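Long-range contacts in GTP-binding nuclear protein GSP1 (Encephalitozoon cuniculi, PDB 4DJT), which binds guanine nucleotides as a Ran-family small GTPase and probably serves protein import into the nucleus and RNA export from it: residues Asn41-Ala46 with Val76-Tyr81; Thr52-Gln57 with Ile180-Val185; Asn102-Val107 with Glu142-Lys147; Pro119-Ala124 with Glu150-Ser155. One frame throughout, in Å; residues are numbered along the deposited sequence. Where two conformers were deposited one is given.

Contact 1. Residues Asn41-Ala46 with Val76-Tyr81; sequences NATVGA and VLKDVY
The two predicted switch regions of the small GTPase fold meet where Thr-43, Val-44 and Ala-46 of the first pack on Lys-78, Val-80 and Tyr-81 of the second, in the GDP-bound state. The side chain of Tyr-81 lies about 8 Å from the bound magnesium ion. Lys-78 makes the direct polar link. Its CG stands anti to the carbonyl carbon (chi1 -80°); the chain beyond CG is extended, which carries NZ across to donate to Thr-43 O at 2.7 Å. The two side chains cross at about a right angle, with Thr-43 CG2 beside the ammonium group. A water makes a second bridge, giving a proton to Val-44 O at 2.8 Å and accepting one from Lys-78 N.

Val-44 fills the middle, its branched side chain serving two neighbours. CB faces Val-80 CG2, while CG2, anti to the backbone N, rests 3.7 Å from Tyr-81 CA and reaches the ring at its edge. Ala-46 CB meets the same ring edge at CE2, where a small methyl fits beside the aromatic plane; Leu-77 CD1 lies over one face of the ring, toward the rim, and the phenol OH bonds to Leu-16 O. The turn at 41-46 is shaped by Asn-41, whose O takes both Gly-45 N and Ala-46 N in a G1 beta bulge. Gly-45 suits the positive phi (81°) of that bulge. In the accompanying Asx motif, Val-44 N donates to Asn-41 OD1 at 2.9 Å.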
# COMPACT_ATOMS: atom_id res chain seq x y z
N ASN A 41 -7.51 12.73 8.13
CA ASN A 41 -8.73 13.28 7.60
C ASN A 41 -9.88 12.47 8.18
O ASN A 41 -10.04 11.30 7.88
CB ASN A 41 -8.72 13.23 6.08
CG ASN A 41 -9.94 13.88 5.47
OD1 ASN A 41 -11.07 13.51 5.77
ND2 ASN A 41 -9.72 14.85 4.60
N ALA A 42 -10.64 13.11 9.07
CA ALA A 42 -11.74 12.45 9.76
C ALA A 42 -12.91 12.13 8.84
O ALA A 42 -13.62 11.15 9.04
CB ALA A 42 -12.20 13.28 10.95
N THR A 43 -13.12 12.95 7.81
CA THR A 43 -14.24 12.68 6.88
C THR A 43 -14.02 11.34 6.16
O THR A 43 -14.93 10.52 6.05
CB THR A 43 -14.42 13.80 5.84
OG1 THR A 43 -14.68 15.04 6.52
CG2 THR A 43 -15.60 13.49 4.88
N VAL A 44 -12.78 11.12 5.72
CA VAL A 44 -12.45 9.90 5.01
C VAL A 44 -12.14 8.75 5.95
O VAL A 44 -12.46 7.62 5.62
CB VAL A 44 -11.31 10.09 4.01
CG1 VAL A 44 -10.10 10.69 4.67
CG2 VAL A 44 -10.94 8.75 3.39
N GLY A 45 -11.56 9.03 7.13
CA GLY A 45 -11.09 7.97 8.03
C GLY A 45 -9.71 7.49 7.54
O GLY A 45 -9.49 6.29 7.28
N ALA A 46 -8.80 8.42 7.33
CA ALA A 46 -7.53 8.06 6.76
C ALA A 46 -6.41 8.95 7.24
O ALA A 46 -6.62 10.11 7.56
CB ALA A 46 -7.60 8.09 5.24
N VAL A 76 -17.51 -0.43 4.09
CA VAL A 76 -16.93 -0.11 2.79
C VAL A 76 -16.23 1.24 2.86
O VAL A 76 -16.72 2.16 3.49
CB VAL A 76 -18.04 -0.05 1.70
CG1 VAL A 76 -18.98 1.12 1.95
CG2 VAL A 76 -17.44 0.03 0.30
N LEU A 77 -15.10 1.37 2.19
CA LEU A 77 -14.38 2.65 2.20
C LEU A 77 -15.09 3.64 1.29
O LEU A 77 -15.69 3.24 0.27
CB LEU A 77 -12.91 2.48 1.76
CG LEU A 77 -12.01 1.54 2.58
CD1 LEU A 77 -10.58 1.62 2.04
CD2 LEU A 77 -12.03 1.94 4.05
N LYS A 78 -15.04 4.92 1.66
CA LYS A 78 -15.63 6.00 0.90
C LYS A 78 -14.84 6.21 -0.39
O LYS A 78 -13.64 5.95 -0.44
CB LYS A 78 -15.62 7.30 1.71
CG LYS A 78 -16.73 7.39 2.74
CD LYS A 78 -16.48 8.53 3.72
CE LYS A 78 -17.58 8.61 4.78
NZ LYS A 78 -17.56 9.91 5.53
N ASP A 79 -15.52 6.67 -1.43
CA ASP A 79 -14.89 6.99 -2.70
C ASP A 79 -13.76 7.99 -2.55
O ASP A 79 -12.77 7.90 -3.24
CB ASP A 79 -15.93 7.54 -3.70
CG ASP A 79 -16.96 6.49 -4.15
OD1 ASP A 79 -16.79 5.28 -3.85
OD2 ASP A 79 -17.94 6.87 -4.83
N VAL A 80 -13.92 8.96 -1.64
CA VAL A 80 -12.88 9.98 -1.41
C VAL A 80 -11.55 9.38 -0.95
O VAL A 80 -10.51 9.99 -1.15
CB VAL A 80 -13.33 11.10 -0.44
CG1 VAL A 80 -14.24 12.08 -1.17
CG2 VAL A 80 -14.02 10.52 0.78
N TYR A 81 -11.58 8.20 -0.37
CA TYR A 81 -10.36 7.48 -0.05
C TYR A 81 -9.57 7.25 -1.33
O TYR A 81 -8.35 7.45 -1.36
CB TYR A 81 -10.67 6.16 0.65
CG TYR A 81 -9.43 5.41 1.15
CD1 TYR A 81 -8.92 4.32 0.46
CD2 TYR A 81 -8.78 5.79 2.32
CE1 TYR A 81 -7.78 3.64 0.90
CE2 TYR A 81 -7.64 5.13 2.76
CZ TYR A 81 -7.14 4.06 2.05
OH TYR A 81 -6.03 3.38 2.57
O HOH W 1 -13.65 5.53 4.20

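Contact 2. Residues Thr52-Gln57 with Ile180-Val185; sequences TFLDDQ and IFVSNV
This is a surface contact in which the segment 180-185, following helix 164-174, lies in roughly antiparallel fashion against the end of strand 46-54 of the GTPase sheet; Asp-55 and Phe-181 form a single beta bridge. Its apolar core is an offset stack of Phe-53 on Phe-181, with ring centroids 4.0 Å apart and planes only 13° from parallel. Phe-181 CE2 sits over the centre of the Phe-53 ring, and Phe-53 CG over that of Phe-181. Phe-53 CB adds a CH-pi contact to the same face of Phe-181, 3.7 Å from its centroid. A flat ring suits position 181 because it can offer a whole face to Phe-53. The Phe-181 side chain also touches Phe-166, Leu-167 and Ala-170 of helix 164-174. Val-185 CG1 presses on Phe-53 CE2 at 3.3 Å, a close approach.

Polar groups fix the backbones on one another. Val-182 N donates to Leu-54 O at 2.8 Å. One step along, a side chain replaces a backbone acceptor: Ser-183 OG, set between its own N and carbonyl carbon (chi1 56°), receives Leu-54 N at 2.8 Å in an almost straight bond. A small hydroxyl residue is apt here, since it reaches the strand without keeping the chains apart.

Beyond the strand, the two carboxylate oxygens of Asp-56 have different partners: OD2 a salt bridge with Arg-176, OD1 a backbone amide. Ile-180 CG1 lies against Asp-56 CB, and Ile-180 N meets Asp-56 OD1 from above the carboxylate plane at 3.0 Å.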
# COMPACT_ATOMS: atom_id res chain seq x y z
N THR A 52 9.42 10.27 1.06
CA THR A 52 10.22 10.86 0.01
C THR A 52 11.47 10.01 -0.21
O THR A 52 12.16 9.61 0.73
CB THR A 52 10.66 12.28 0.38
OG1 THR A 52 9.50 13.09 0.58
CG2 THR A 52 11.54 12.89 -0.77
N PHE A 53 11.74 9.74 -1.49
CA PHE A 53 12.96 9.11 -1.93
C PHE A 53 13.66 10.07 -2.89
O PHE A 53 13.02 10.80 -3.64
CB PHE A 53 12.65 7.82 -2.70
CG PHE A 53 11.91 6.79 -1.90
CD1 PHE A 53 10.53 6.78 -1.86
CD2 PHE A 53 12.59 5.83 -1.20
CE1 PHE A 53 9.84 5.84 -1.13
CE2 PHE A 53 11.89 4.85 -0.48
CZ PHE A 53 10.52 4.86 -0.47
N LEU A 54 14.98 10.02 -2.88
CA LEU A 54 15.78 10.68 -3.93
C LEU A 54 16.20 9.62 -4.92
O LEU A 54 16.64 8.52 -4.54
CB LEU A 54 16.99 11.33 -3.26
CG LEU A 54 17.92 12.26 -4.02
CD1 LEU A 54 17.17 13.41 -4.68
CD2 LEU A 54 18.93 12.81 -3.01
N ASP A 55 16.02 9.89 -6.21
CA ASP A 55 16.48 8.95 -7.21
C ASP A 55 17.89 9.26 -7.74
O ASP A 55 18.57 10.20 -7.29
CB ASP A 55 15.42 8.78 -8.32
CG ASP A 55 15.43 9.90 -9.34
OD1 ASP A 55 16.45 10.61 -9.44
OD2 ASP A 55 14.41 10.02 -10.08
N ASP A 56 18.34 8.38 -8.63
CA ASP A 56 19.73 8.36 -9.13
C ASP A 56 20.04 9.53 -10.06
O ASP A 56 21.20 9.73 -10.47
CB ASP A 56 19.98 7.05 -9.89
CG ASP A 56 19.05 6.86 -11.08
OD1 ASP A 56 17.86 6.56 -10.87
OD2 ASP A 56 19.51 6.97 -12.24
N GLN A 57 18.99 10.26 -10.44
CA GLN A 57 19.11 11.45 -11.27
C GLN A 57 18.78 12.71 -10.49
O GLN A 57 18.59 13.80 -11.07
CB GLN A 57 18.18 11.32 -12.48
CG GLN A 57 18.78 10.43 -13.54
CD GLN A 57 17.91 10.32 -14.77
OE1 GLN A 57 16.89 11.03 -14.91
NE2 GLN A 57 18.29 9.43 -15.68
N ILE A 180 16.60 4.07 -9.83
CA ILE A 180 16.85 3.51 -8.49
C ILE A 180 16.76 4.59 -7.40
O ILE A 180 16.88 5.78 -7.67
CB ILE A 180 18.24 2.81 -8.37
CG1 ILE A 180 19.37 3.80 -8.67
CG2 ILE A 180 18.34 1.61 -9.30
CD1 ILE A 180 20.76 3.26 -8.30
N PHE A 181 16.55 4.16 -6.16
CA PHE A 181 16.53 5.09 -5.04
C PHE A 181 17.93 5.16 -4.47
O PHE A 181 18.56 4.14 -4.28
CB PHE A 181 15.54 4.67 -3.93
CG PHE A 181 14.08 4.69 -4.36
CD1 PHE A 181 13.61 5.60 -5.28
CD2 PHE A 181 13.17 3.81 -3.78
CE1 PHE A 181 12.27 5.63 -5.64
CE2 PHE A 181 11.83 3.82 -4.15
CZ PHE A 181 11.37 4.74 -5.06
N VAL A 182 18.41 6.36 -4.22
CA VAL A 182 19.76 6.52 -3.66
C VAL A 182 19.74 7.03 -2.24
O VAL A 182 20.78 7.33 -1.69
CB VAL A 182 20.59 7.50 -4.52
CG1 VAL A 182 20.59 7.03 -5.96
CG2 VAL A 182 20.07 8.91 -4.37
N SER A 183 18.56 7.19 -1.67
CA SER A 183 18.41 7.61 -0.27
C SER A 183 17.78 6.45 0.50
O SER A 183 17.16 5.59 -0.10
CB SER A 183 17.53 8.84 -0.16
OG SER A 183 16.25 8.64 -0.76
N ASN A 184 18.00 6.42 1.80
CA ASN A 184 17.44 5.38 2.68
C ASN A 184 16.32 5.98 3.52
O ASN A 184 16.47 7.08 4.04
CB ASN A 184 18.53 4.82 3.60
CG ASN A 184 19.67 4.19 2.81
OD1 ASN A 184 19.53 3.13 2.23
ND2 ASN A 184 20.80 4.88 2.77
N VAL A 185 15.22 5.27 3.67
CA VAL A 185 14.09 5.82 4.42
C VAL A 185 14.12 5.41 5.88
O VAL A 185 14.58 4.30 6.21
CB VAL A 185 12.71 5.47 3.79
CG1 VAL A 185 12.56 6.19 2.46
CG2 VAL A 185 12.51 3.96 3.67
O HOH W 2 14.77 8.86 1.27

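Contact 3. Residues Asn102-Val107 with Glu142-Lys147; sequences NLARWV and EVLKGK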
# COMPACT_ATOMS: atom_id res chain seq x y z
N ASN A 102 -10.79 -11.92 -1.21
CA ASN A 102 -11.37 -10.60 -1.42
C ASN A 102 -10.47 -9.72 -2.31
O ASN A 102 -10.81 -8.55 -2.56
CB ASN A 102 -11.64 -9.88 -0.09
CG ASN A 102 -13.02 -10.19 0.49
OD1 ASN A 102 -14.05 -10.07 -0.19
ND2 ASN A 102 -13.04 -10.54 1.78
N LEU A 103 -9.33 -10.25 -2.78
CA LEU A 103 -8.44 -9.44 -3.61
C LEU A 103 -9.15 -8.86 -4.84
O LEU A 103 -8.96 -7.70 -5.18
CB LEU A 103 -7.19 -10.21 -4.03
CG LEU A 103 -6.09 -10.45 -2.97
CD1 LEU A 103 -4.96 -11.28 -3.58
CD2 LEU A 103 -5.52 -9.16 -2.39
N ALA A 104 -9.97 -9.67 -5.51
CA ALA A 104 -10.62 -9.23 -6.74
C ALA A 104 -11.61 -8.11 -6.43
O ALA A 104 -11.79 -7.19 -7.23
CB ALA A 104 -11.33 -10.41 -7.42
N ARG A 105 -12.27 -8.24 -5.30
CA ARG A 105 -13.19 -7.23 -4.80
C ARG A 105 -12.47 -5.90 -4.53
O ARG A 105 -12.98 -4.83 -4.87
CB ARG A 105 -13.87 -7.72 -3.50
N TRP A 106 -11.28 -5.97 -3.93
CA TRP A 106 -10.46 -4.79 -3.68
C TRP A 106 -10.00 -4.15 -4.94
O TRP A 106 -10.12 -2.92 -5.11
CB TRP A 106 -9.24 -5.13 -2.80
CG TRP A 106 -9.57 -5.18 -1.33
CD1 TRP A 106 -9.63 -6.30 -0.50
CD2 TRP A 106 -9.93 -4.06 -0.48
NE1 TRP A 106 -9.98 -5.94 0.77
CE2 TRP A 106 -10.16 -4.61 0.85
CE3 TRP A 106 -10.06 -2.69 -0.68
CZ2 TRP A 106 -10.52 -3.82 1.91
CZ3 TRP A 106 -10.42 -1.89 0.41
CH2 TRP A 106 -10.65 -2.44 1.67
N VAL A 107 -9.49 -4.95 -5.88
CA VAL A 107 -9.14 -4.40 -7.18
C VAL A 107 -10.34 -3.70 -7.83
O VAL A 107 -10.20 -2.59 -8.39
CB VAL A 107 -8.57 -5.48 -8.14
CG1 VAL A 107 -8.46 -4.94 -9.57
CG2 VAL A 107 -7.21 -5.98 -7.63
N GLU A 142 -5.54 -17.13 -9.46
CA GLU A 142 -6.89 -17.58 -9.80
C GLU A 142 -7.99 -16.68 -9.27
O GLU A 142 -8.93 -16.38 -10.00
CB GLU A 142 -7.15 -18.99 -9.35
CG GLU A 142 -8.35 -19.55 -10.09
CD GLU A 142 -8.37 -21.05 -10.12
OE1 GLU A 142 -7.74 -21.68 -9.26
OE2 GLU A 142 -9.04 -21.59 -11.00
N VAL A 143 -7.84 -16.20 -8.03
CA VAL A 143 -8.78 -15.23 -7.49
C VAL A 143 -8.83 -14.03 -8.43
O VAL A 143 -9.90 -13.46 -8.69
CB VAL A 143 -8.39 -14.78 -6.06
CG1 VAL A 143 -9.32 -13.68 -5.56
CG2 VAL A 143 -8.40 -15.97 -5.10
N LEU A 144 -7.69 -13.67 -8.99
CA LEU A 144 -7.61 -12.52 -9.87
C LEU A 144 -7.79 -12.89 -11.36
O LEU A 144 -7.50 -12.09 -12.23
CB LEU A 144 -6.27 -11.78 -9.63
CG LEU A 144 -6.14 -10.99 -8.32
CD1 LEU A 144 -4.77 -10.34 -8.22
CD2 LEU A 144 -7.25 -9.94 -8.23
N LYS A 145 -8.33 -14.08 -11.63
CA LYS A 145 -8.68 -14.51 -12.99
C LYS A 145 -7.47 -14.45 -13.89
O LYS A 145 -7.58 -14.18 -15.07
CB LYS A 145 -9.82 -13.66 -13.58
N GLY A 146 -6.30 -14.68 -13.33
CA GLY A 146 -5.10 -14.72 -14.11
C GLY A 146 -4.47 -13.40 -14.47
O GLY A 146 -3.39 -13.40 -15.03
N LYS A 147 -5.12 -12.26 -14.14
CA LYS A 147 -4.55 -10.95 -14.51
C LYS A 147 -3.23 -10.74 -13.78
O LYS A 147 -3.11 -11.07 -12.60
CB LYS A 147 -5.51 -9.78 -14.19
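Leu-103, Ala-104 and Val-107, at the start of helix 103-114, pack against Val-143 and Leu-144, where helix 137-143 ends in a Schellman motif. This is mostly apolar packing, on the flank of the GTPase fold, of one helix on the C-terminal end of another and the turn after it, with no hydrogen bond across it. Leu-144 carries most of it through one branch. Its CG is anti to the carbonyl carbon (chi1 -72°), and CD2 lies 3.8 Å from Ala-104 CA, touching the helix backbone directly. The same methyl meets Leu-103 CB at 4.2 Å and Val-107 CG2 at 4.0 Å; a leucine is long enough to reach all three from a chain that is already leaving the helix.

Ala-104 is apt because its short side chain lets the two backbones come close: the CA atoms of Ala-104 and Leu-144 are 5.4 Å apart. Val-143 points CG1, anti to its backbone N (chi1 175°), between Leu-103 CB and Ala-104 CB. Behind the contact, Lys-145 takes the positive phi of the Schellman turn and Gly-146 follows, also at positive phi. Leu-103 and Val-107 also pack on Leu-90 of strand 87-93. Beside the methyl contacts, Ala-104 CB lies 3.6 Å from Val-143 O.

Contact 4. Residues Pro119-Ala124 with Glu150-Ser155; sequences PIVVCA and EYFEIS. With GDP (guanosine-5'-diphosphate), chain C.
Val-122 and Ala-124 pair with Tyr-151 and Glu-153 in parallel register, joining the last two strands of the Ras-like sheet. The tight part is the backbone ladder. Val-122 bonds through N and O to Glu-150 and Phe-152, which flank Tyr-151, and Ala-124 likewise to Phe-152 and Ile-154, which flank Glu-153; Val-122 N lies 2.8 Å from Glu-150 O, and Ile-154 N 2.9 Å from Ala-124 O. Beta-branched Val-121 and Val-122 suit the extended chain. On the face with Cys-123, Val-121 CG1 meets the edge of the Phe-152 ring in its plane, 3.5 Å from CD2, and Ile-154 CD1 lies on Cys-123 CB. On the other face, Val-122 CG1 touches Tyr-151 CD1, and the small Ala-124 leaves room for the phenol, with CB 3.3 Å from Tyr-151 OH.

The start of the pair is looser: a water takes the place of a direct bond, donating to Ile-120 O at 2.7 Å and accepting from Glu-150 N. Glu-150 turns its carboxylate away from the neighbouring strand, and Glu-153 is exposed. Next along the chain, Ser-155 of the nucleotide pocket has OG 3.2 Å from GDP O6; Asp-128 OD1 is hydrogen-bonded to this hydroxyl. Strand 87-93 bonds to Val-121 and Cys-123 along the other edge of strand 120-125, with Ile-120 packed on helix 103-114 and Pro-119 on helix 164-174.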
# COMPACT_ATOMS: atom_id res chain seq x y z
N PRO A 119 -1.52 1.77 -11.69
CA PRO A 119 -0.87 0.55 -11.28
C PRO A 119 -1.32 0.08 -9.91
O PRO A 119 -1.48 0.90 -8.97
CB PRO A 119 0.61 0.93 -11.22
CG PRO A 119 0.62 2.41 -11.11
CD PRO A 119 -0.55 2.85 -11.94
N ILE A 120 -1.50 -1.24 -9.80
CA ILE A 120 -1.77 -1.89 -8.55
C ILE A 120 -0.64 -2.88 -8.27
O ILE A 120 -0.35 -3.71 -9.11
CB ILE A 120 -3.11 -2.64 -8.57
CG1 ILE A 120 -4.28 -1.71 -8.96
CG2 ILE A 120 -3.39 -3.29 -7.24
CD1 ILE A 120 -5.63 -2.41 -8.95
N VAL A 121 0.03 -2.76 -7.12
CA VAL A 121 1.11 -3.67 -6.75
C VAL A 121 0.53 -4.56 -5.71
O VAL A 121 -0.15 -4.09 -4.79
CB VAL A 121 2.31 -2.89 -6.18
CG1 VAL A 121 3.30 -3.82 -5.53
CG2 VAL A 121 2.98 -2.06 -7.30
N VAL A 122 0.76 -5.87 -5.86
CA VAL A 122 0.22 -6.84 -4.92
C VAL A 122 1.33 -7.31 -4.01
O VAL A 122 2.38 -7.70 -4.48
CB VAL A 122 -0.45 -8.05 -5.63
CG1 VAL A 122 -0.86 -9.12 -4.60
CG2 VAL A 122 -1.67 -7.58 -6.41
N CYS A 123 1.08 -7.25 -2.69
CA CYS A 123 2.03 -7.72 -1.68
C CYS A 123 1.48 -8.86 -0.84
O CYS A 123 0.47 -8.72 -0.18
CB CYS A 123 2.42 -6.58 -0.71
SG CYS A 123 3.29 -5.23 -1.53
N ALA A 124 2.18 -9.98 -0.91
CA ALA A 124 2.01 -11.09 -0.02
C ALA A 124 2.71 -10.77 1.29
O ALA A 124 3.94 -10.86 1.38
CB ALA A 124 2.63 -12.34 -0.66
N GLU A 150 2.19 -6.65 -10.62
CA GLU A 150 3.52 -6.77 -10.07
C GLU A 150 3.36 -7.21 -8.63
O GLU A 150 2.46 -6.75 -7.95
CB GLU A 150 4.27 -5.44 -10.16
CG GLU A 150 5.78 -5.61 -10.00
CD GLU A 150 6.48 -6.06 -11.27
OE1 GLU A 150 5.82 -6.19 -12.30
OE2 GLU A 150 7.74 -6.25 -11.25
N TYR A 151 4.19 -8.16 -8.20
CA TYR A 151 3.92 -8.96 -7.00
C TYR A 151 5.18 -9.04 -6.18
O TYR A 151 6.24 -9.41 -6.69
CB TYR A 151 3.47 -10.36 -7.43
CG TYR A 151 3.09 -11.33 -6.31
CD1 TYR A 151 1.76 -11.43 -5.87
CD2 TYR A 151 4.03 -12.17 -5.73
CE1 TYR A 151 1.39 -12.34 -4.89
CE2 TYR A 151 3.65 -13.10 -4.74
CZ TYR A 151 2.35 -13.17 -4.33
OH TYR A 151 1.97 -14.05 -3.37
N PHE A 152 5.06 -8.73 -4.90
CA PHE A 152 6.18 -8.87 -3.98
C PHE A 152 5.81 -9.64 -2.73
O PHE A 152 4.71 -9.49 -2.22
CB PHE A 152 6.71 -7.50 -3.54
CG PHE A 152 7.13 -6.63 -4.70
CD1 PHE A 152 8.30 -6.89 -5.38
CD2 PHE A 152 6.31 -5.62 -5.17
CE1 PHE A 152 8.69 -6.13 -6.47
CE2 PHE A 152 6.70 -4.85 -6.24
CZ PHE A 152 7.88 -5.09 -6.89
N GLU A 153 6.75 -10.45 -2.25
CA GLU A 153 6.63 -11.11 -0.93
C GLU A 153 7.34 -10.21 0.08
O GLU A 153 8.48 -9.80 -0.14
CB GLU A 153 7.24 -12.52 -0.99
CG GLU A 153 6.56 -13.36 -2.06
CD GLU A 153 6.98 -14.83 -2.11
OE1 GLU A 153 8.10 -15.16 -1.61
OE2 GLU A 153 6.18 -15.63 -2.67
N ILE A 154 6.62 -9.80 1.12
CA ILE A 154 7.20 -8.86 2.12
C ILE A 154 6.89 -9.32 3.56
O ILE A 154 5.98 -10.12 3.80
CB ILE A 154 6.65 -7.41 1.99
CG1 ILE A 154 5.18 -7.34 2.34
CG2 ILE A 154 6.79 -6.85 0.55
CD1 ILE A 154 4.60 -5.90 2.41
N SER A 155 7.60 -8.73 4.50
CA SER A 155 7.19 -8.74 5.91
C SER A 155 7.08 -7.30 6.41
O SER A 155 8.05 -6.60 6.56
CB SER A 155 8.15 -9.55 6.79
OG SER A 155 7.84 -9.33 8.18
PB GDP C . -4.24 -3.78 8.89
O1B GDP C . -3.80 -2.32 9.00
O2B GDP C . -4.17 -4.36 7.49
O3B GDP C . -5.54 -4.04 9.64
O3A GDP C . -3.21 -4.70 9.74
PA GDP C . -2.25 -4.28 10.94
O1A GDP C . -1.01 -3.56 10.47
O2A GDP C . -3.10 -3.64 12.00
O5' GDP C . -1.71 -5.66 11.49
C5' GDP C . -2.66 -6.67 11.86
C4' GDP C . -1.94 -7.68 12.74
O4' GDP C . -1.01 -8.39 11.96
C3' GDP C . -1.14 -7.03 13.84
O3' GDP C . -1.17 -7.87 14.97
C2' GDP C . 0.27 -6.98 13.34
O2' GDP C . 1.28 -7.05 14.36
C1' GDP C . 0.29 -8.21 12.45
N9 GDP C . 1.20 -8.03 11.33
C8 GDP C . 1.21 -7.07 10.39
N7 GDP C . 2.25 -7.28 9.53
C5 GDP C . 2.85 -8.41 9.90
C6 GDP C . 3.99 -9.22 9.42
O6 GDP C . 4.67 -8.89 8.40
N1 GDP C . 4.29 -10.34 10.11
C2 GDP C . 3.58 -10.72 11.22
N2 GDP C . 3.92 -11.83 11.87
N3 GDP C . 2.54 -10.03 11.70
C4 GDP C . 2.15 -8.89 11.08
O HOH W 3 0.89 -4.14 -11.44

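Overall arrangement
From the N terminus, contact 1 closes first, joining the loop before strand 46-54 to the start of helix 79-82, around strands 46-54 and 60-68. Contact 2 opens before contact 1 has closed, so the two cross; it ties the segment after helix 164-174 to the end of strand 46-54, and both contact 3 and contact 4 fall within its long loop. These two cross each other in turn: helix 103-114, strand 120-125, helix 137-143 and strand 150-154 alternate between them. Contact 3 touches contact 4 through Val-107 and Ile-120, and contact 1 through Trp-106 and Leu-77. Contacts 2 and 4 reach the same sheet without touching, their centres about 20 Å apart.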